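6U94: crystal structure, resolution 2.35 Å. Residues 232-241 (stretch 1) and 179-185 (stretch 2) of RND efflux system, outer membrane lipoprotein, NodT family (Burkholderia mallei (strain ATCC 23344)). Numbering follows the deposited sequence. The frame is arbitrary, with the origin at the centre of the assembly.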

ATOM      1  N   TYR A 232       8.782 -16.047  -8.784  1.00 88.82           N
ATOM      2  CA  TYR A 232       9.150 -15.293  -7.591  1.00 85.90           C
ATOM      3  C   TYR A 232      10.628 -14.922  -7.576  1.00 87.49           C
ATOM      4  O   TYR A 232      10.992 -13.884  -7.009  1.00 85.06           O
ATOM      5  CB  TYR A 232       8.783 -16.089  -6.340  1.00 82.62           C
ATOM      6  CG  TYR A 232       7.292 -16.279  -6.172  1.00 81.33           C
ATOM      7  CD1 TYR A 232       6.404 -15.263  -6.499  1.00 78.66           C
ATOM      8  CD2 TYR A 232       6.770 -17.477  -5.696  1.00 77.89           C
ATOM      9  CE1 TYR A 232       5.039 -15.430  -6.350  1.00 76.01           C
ATOM     10  CE2 TYR A 232       5.406 -17.651  -5.546  1.00 75.26           C
ATOM     11  CZ  TYR A 232       4.547 -16.626  -5.874  1.00 73.14           C
ATOM     12  OH  TYR A 232       3.190 -16.791  -5.726  1.00 73.84           O
ATOM     13  N   THR A 233      11.491 -15.742  -8.182  1.00 87.33           N
ATOM     14  CA  THR A 233      12.888 -15.343  -8.325  1.00 92.54           C
ATOM     15  C   THR A 233      13.014 -14.115  -9.217  1.00 90.50           C
ATOM     16  O   THR A 233      13.854 -13.241  -8.970  1.00 90.60           O
ATOM     17  CB  THR A 233      13.724 -16.495  -8.887  1.00 99.28           C
ATOM     18  OG1 THR A 233      12.896 -17.342  -9.692  1.00100.82           O
ATOM     19  CG2 THR A 233      14.352 -17.309  -7.764  1.00100.98           C
ATOM     20  N   ARG A 234      12.180 -14.029 -10.255  1.00 85.84           N
ATOM     21  CA  ARG A 234      12.207 -12.860 -11.127  1.00 82.99           C
ATOM     22  C   ARG A 234      11.637 -11.635 -10.423  1.00 84.86           C
ATOM     23  O   ARG A 234      12.145 -10.520 -10.596  1.00 86.49           O
ATOM     24  CB  ARG A 234      11.441 -13.149 -12.417  1.00 79.90           C
ATOM     25  N   GLN A 235      10.585 -11.819  -9.620  1.00 80.22           N
ATOM     26  CA  GLN A 235      10.007 -10.691  -8.895  1.00 77.41           C
ATOM     27  C   GLN A 235      10.959 -10.183  -7.821  1.00 82.84           C
ATOM     28  O   GLN A 235      11.015  -8.977  -7.555  1.00 87.50           O
ATOM     29  CB  GLN A 235       8.661 -11.087  -8.289  1.00 75.56           C
ATOM     30  CG  GLN A 235       7.574 -11.354  -9.324  1.00 76.91           C
ATOM     31  CD  GLN A 235       6.218 -11.627  -8.700  1.00 79.07           C
ATOM     32  OE1 GLN A 235       6.083 -11.693  -7.478  1.00 77.65           O
ATOM     33  NE2 GLN A 235       5.202 -11.785  -9.541  1.00 79.60           N
ATOM     34  N   ILE A 236      11.717 -11.086  -7.194  1.00 82.06           N
ATOM     35  CA  ILE A 236      12.762 -10.667  -6.263  1.00 80.93           C
ATOM     36  C   ILE A 236      13.784  -9.793  -6.976  1.00 83.02           C
ATOM     37  O   ILE A 236      14.241  -8.777  -6.438  1.00 81.53           O
ATOM     38  CB  ILE A 236      13.423 -11.897  -5.612  1.00 78.69           C
ATOM     39  CG1 ILE A 236      12.516 -12.480  -4.527  1.00 78.13           C
ATOM     40  CG2 ILE A 236      14.792 -11.545  -5.041  1.00 76.03           C
ATOM     41  CD1 ILE A 236      13.086 -13.716  -3.864  1.00 79.58           C
ATOM     42  N   ALA A 237      14.154 -10.171  -8.203  1.00 85.00           N
ATOM     43  CA  ALA A 237      15.106  -9.376  -8.971  1.00 90.76           C
ATOM     44  C   ALA A 237      14.561  -7.980  -9.253  1.00 89.57           C
ATOM     45  O   ALA A 237      15.288  -6.987  -9.136  1.00 89.12           O
ATOM     46  CB  ALA A 237      15.452 -10.093 -10.276  1.00 92.13           C
ATOM     47  N   GLN A 238      13.279  -7.885  -9.617  1.00 91.30           N
ATOM     48  CA  GLN A 238      12.678  -6.583  -9.889  1.00 92.46           C
ATOM     49  C   GLN A 238      12.643  -5.716  -8.637  1.00 91.42           C
ATOM     50  O   GLN A 238      12.923  -4.513  -8.700  1.00 96.45           O
ATOM     51  CB  GLN A 238      11.268  -6.763 -10.450  1.00 92.32           C
ATOM     52  CG  GLN A 238      11.192  -7.543 -11.751  1.00 92.78           C
ATOM     53  CD  GLN A 238       9.766  -7.912 -12.113  1.00 90.08           C
ATOM     54  OE1 GLN A 238       8.855  -7.787 -11.294  1.00 87.75           O
ATOM     55  NE2 GLN A 238       9.565  -8.367 -13.345  1.00 90.06           N
ATOM     56  N   ASP A 239      12.289  -6.307  -7.491  1.00 86.01           N
ATOM     57  CA  ASP A 239      12.261  -5.554  -6.241  1.00 84.33           C
ATOM     58  C   ASP A 239      13.626  -4.959  -5.926  1.00 88.32           C
ATOM     59  O   ASP A 239      13.730  -3.788  -5.537  1.00 89.43           O
ATOM     60  CB  ASP A 239      11.807  -6.455  -5.092  1.00 86.10           C
ATOM     61  CG  ASP A 239      10.418  -7.024  -5.301  1.00 86.14           C
ATOM     62  OD1 ASP A 239       9.743  -6.644  -6.282  1.00 86.29           O
ATOM     63  OD2 ASP A 239      10.003  -7.860  -4.477  1.00 86.10           O
ATOM     64  N   GLU A 240      14.685  -5.754  -6.085  1.00 85.03           N
ATOM     65  CA  GLU A 240      16.023  -5.272  -5.766  1.00 90.75           C
ATOM     66  C   GLU A 240      16.482  -4.198  -6.747  1.00 92.91           C
ATOM     67  O   GLU A 240      17.213  -3.279  -6.357  1.00 97.47           O
ATOM     68  CB  GLU A 240      17.004  -6.445  -5.743  1.00 90.51           C
ATOM     69  CG  GLU A 240      16.674  -7.482  -4.682  1.00 90.89           C
ATOM     70  CD  GLU A 240      17.615  -8.673  -4.704  1.00 94.20           C
ATOM     71  OE1 GLU A 240      18.209  -8.951  -5.769  1.00 96.68           O
ATOM     72  OE2 GLU A 240      17.763  -9.329  -3.650  1.00 94.15           O
ATOM     73  N   ASN A 241      16.067  -4.292  -8.013  1.00 90.77           N
ATOM     74  CA  ASN A 241      16.389  -3.243  -8.977  1.00 91.86           C
ATOM     75  C   ASN A 241      15.712  -1.931  -8.599  1.00 89.99           C
ATOM     76  O   ASN A 241      16.364  -0.884  -8.516  1.00 85.63           O
ATOM     77  CB  ASN A 241      15.975  -3.671 -10.386  1.00 98.65           C
ATOM     78  CG  ASN A 241      17.155  -4.092 -11.237  1.00114.09           C
ATOM     79  OD1 ASN A 241      18.167  -4.572 -10.725  1.00121.39           O
ATOM     80  ND2 ASN A 241      17.035  -3.905 -12.547  1.00119.76           N
TER
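Stretch 2 (179-185) ADRALLA

Residues 179-185 form one segment of a longer α-helix that packs against the helix of residues 232-241, whose touching residues are at least 48 positions apart from it in the same chain. Leu183 N donates to Ala179 O at 2.9 Å and Leu184 N to Asp180 O at 3.0 Å, so the backbone keeps the regular i to i+4 pattern throughout. The two helices run nearly antiparallel, with a signed crossing angle of -162° and an axial approach of 8.8 Å. The register reflects this direction: Leu184 lies beside Tyr232, with their CA atoms 5.3 Å apart, and one turn earlier Asp180 lies beside Ile236, with a CA to CA distance of 5.8 Å. Together the stretches bury 489 Å² of surface.

The clearest bump-and-hollow fit is made by Asp180. Its CA-to-CB bond points toward stretch 1, and its side chain enters the hollow bounded by Tyr232, Gln235, Ile236 and Asp239. Ile236 lines this pocket with its aliphatic chain, CG1 lying 3.7 Å from Asp180 CB. The deeper contacts are polar and very short. Asp180 OD2 approaches Asp239 OD2 to 2.7 Å, and the position of any proton between them is left open. Asp180 OD1 lies 2.8 Å from Gln235 OE1; as modelled these are two acceptors, and no hydrogen bond joins them. Both carboxylate oxygens of Asp180 are hydrogen-bonded elsewhere in the structure.

One turn further along, Leu183 and Leu184 receive the large side chain of Tyr232, which adopts the m rotamer. Leu183 CB sits over one face of the Tyr232 ring, 3.5 Å from its centroid and only 7° off the normal, an almost ideal CH-π placement. The ring also closes on the backbone, with Tyr232 CD2 3.4 Å from Leu183 O, while Tyr232 CB meets Leu184 CB at 4.0 Å.

The CA-to-CB bond of Leu184 points sideways. Both methyls of Leu184 reach Thr233 CG2, CD1 at 3.6 Å and CD2 at 3.7 Å, and CD2 also meets Ile236 CD1 at 3.7 Å. Although the CA-to-CB bond of Ile236 also points sideways, the end of its side chain comes nearer to stretch 2. Ile236 CD1 lies against the backbone of stretch 2, 3.6 Å from Asp180 O and 3.7 Å from Arg181 CA, thus filling the space between Asp180, Arg181 and Leu184.

The CA-to-CB bond of Arg181 points away from stretch 1, yet its extended chain remains in contact, with Arg181 CG 3.8 Å from Ile236 CD1. Glu240 OE2 lies at the edge of the Arg181 guanidinium, near its plane, but 4.1 Å from Arg181 NH2 and so beyond a salt bridge. The CA-to-CB bonds of Ala182 and Ala185 point away, and neither residue makes contact.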

ATOM      1  N   ALA A 179       8.249  -9.932   1.026  1.00 72.52           N
ATOM      2  CA  ALA A 179       7.121 -10.794   0.689  1.00 68.95           C
ATOM      3  C   ALA A 179       7.484 -11.764  -0.428  1.00 72.52           C
ATOM      4  O   ALA A 179       7.160 -12.954  -0.355  1.00 80.41           O
ATOM      5  CB  ALA A 179       5.910  -9.948   0.299  1.00 60.46           C
ATOM      6  N   ASP A 180       8.173 -11.279  -1.463  1.00 75.06           N
ATOM      7  CA  ASP A 180       8.562 -12.139  -2.574  1.00 74.87           C
ATOM      8  C   ASP A 180       9.594 -13.181  -2.165  1.00 75.86           C
ATOM      9  O   ASP A 180       9.677 -14.237  -2.805  1.00 78.48           O
ATOM     10  CB  ASP A 180       9.090 -11.293  -3.733  1.00 74.82           C
ATOM     11  CG  ASP A 180       7.973 -10.743  -4.604  1.00 75.94           C
ATOM     12  OD1 ASP A 180       6.976 -11.462  -4.810  1.00 74.84           O
ATOM     13  OD2 ASP A 180       8.085  -9.593  -5.083  1.00 73.50           O
ATOM     14  N   ARG A 181      10.386 -12.912  -1.126  1.00 75.77           N
ATOM     15  CA  ARG A 181      11.280 -13.938  -0.599  1.00 77.51           C
ATOM     16  C   ARG A 181      10.487 -15.046   0.084  1.00 79.95           C
ATOM     17  O   ARG A 181      10.742 -16.235  -0.139  1.00 83.79           O
ATOM     18  CB  ARG A 181      12.282 -13.321   0.375  1.00 77.28           C
ATOM     19  CG  ARG A 181      13.343 -12.448  -0.267  1.00 80.80           C
ATOM     20  CD  ARG A 181      14.291 -11.911   0.791  1.00 85.73           C
ATOM     21  NE  ARG A 181      15.310 -11.030   0.230  1.00 90.45           N
ATOM     22  CZ  ARG A 181      16.278 -10.464   0.944  1.00 93.81           C
ATOM     23  NH1 ARG A 181      16.356 -10.691   2.248  1.00 93.36           N
ATOM     24  NH2 ARG A 181      17.168  -9.674   0.356  1.00 92.37           N
ATOM     25  N   ALA A 182       9.519 -14.668   0.923  1.00 78.22           N
ATOM     26  CA  ALA A 182       8.656 -15.659   1.555  1.00 73.75           C
ATOM     27  C   ALA A 182       7.922 -16.489   0.512  1.00 78.90           C
ATOM     28  O   ALA A 182       7.757 -17.704   0.676  1.00 80.75           O
ATOM     29  CB  ALA A 182       7.663 -14.969   2.490  1.00 64.95           C
ATOM     30  N   LEU A 183       7.476 -15.849  -0.572  1.00 77.26           N
ATOM     31  CA  LEU A 183       6.825 -16.586  -1.649  1.00 77.27           C
ATOM     32  C   LEU A 183       7.791 -17.552  -2.321  1.00 80.67           C
ATOM     33  O   LEU A 183       7.425 -18.692  -2.631  1.00 84.07           O
ATOM     34  CB  LEU A 183       6.240 -15.608  -2.665  1.00 71.78           C
ATOM     35  CG  LEU A 183       4.972 -14.892  -2.202  1.00 70.79           C
ATOM     36  CD1 LEU A 183       4.679 -13.671  -3.072  1.00 69.66           C
ATOM     37  CD2 LEU A 183       3.800 -15.863  -2.213  1.00 72.20           C
ATOM     38  N   LEU A 184       9.033 -17.119  -2.549  1.00 80.53           N
ATOM     39  CA  LEU A 184      10.025 -18.013  -3.139  1.00 82.23           C
ATOM     40  C   LEU A 184      10.331 -19.182  -2.211  1.00 82.52           C
ATOM     41  O   LEU A 184      10.432 -20.330  -2.660  1.00 86.59           O
ATOM     42  CB  LEU A 184      11.305 -17.242  -3.466  1.00 81.57           C
ATOM     43  CG  LEU A 184      12.446 -18.107  -4.005  1.00 85.36           C
ATOM     44  CD1 LEU A 184      12.054 -18.752  -5.327  1.00 85.87           C
ATOM     45  CD2 LEU A 184      13.730 -17.305  -4.149  1.00 83.36           C
ATOM     46  N   ALA A 185      10.488 -18.908  -0.913  1.00 80.19           N
ATOM     47  CA  ALA A 185      10.770 -19.974   0.040  1.00 83.89           C
ATOM     48  C   ALA A 185       9.613 -20.962   0.120  1.00 88.56           C
ATOM     49  O   ALA A 185       9.831 -22.175   0.225  1.00 90.77           O
ATOM     50  CB  ALA A 185      11.067 -19.378   1.416  1.00 80.03           C
TER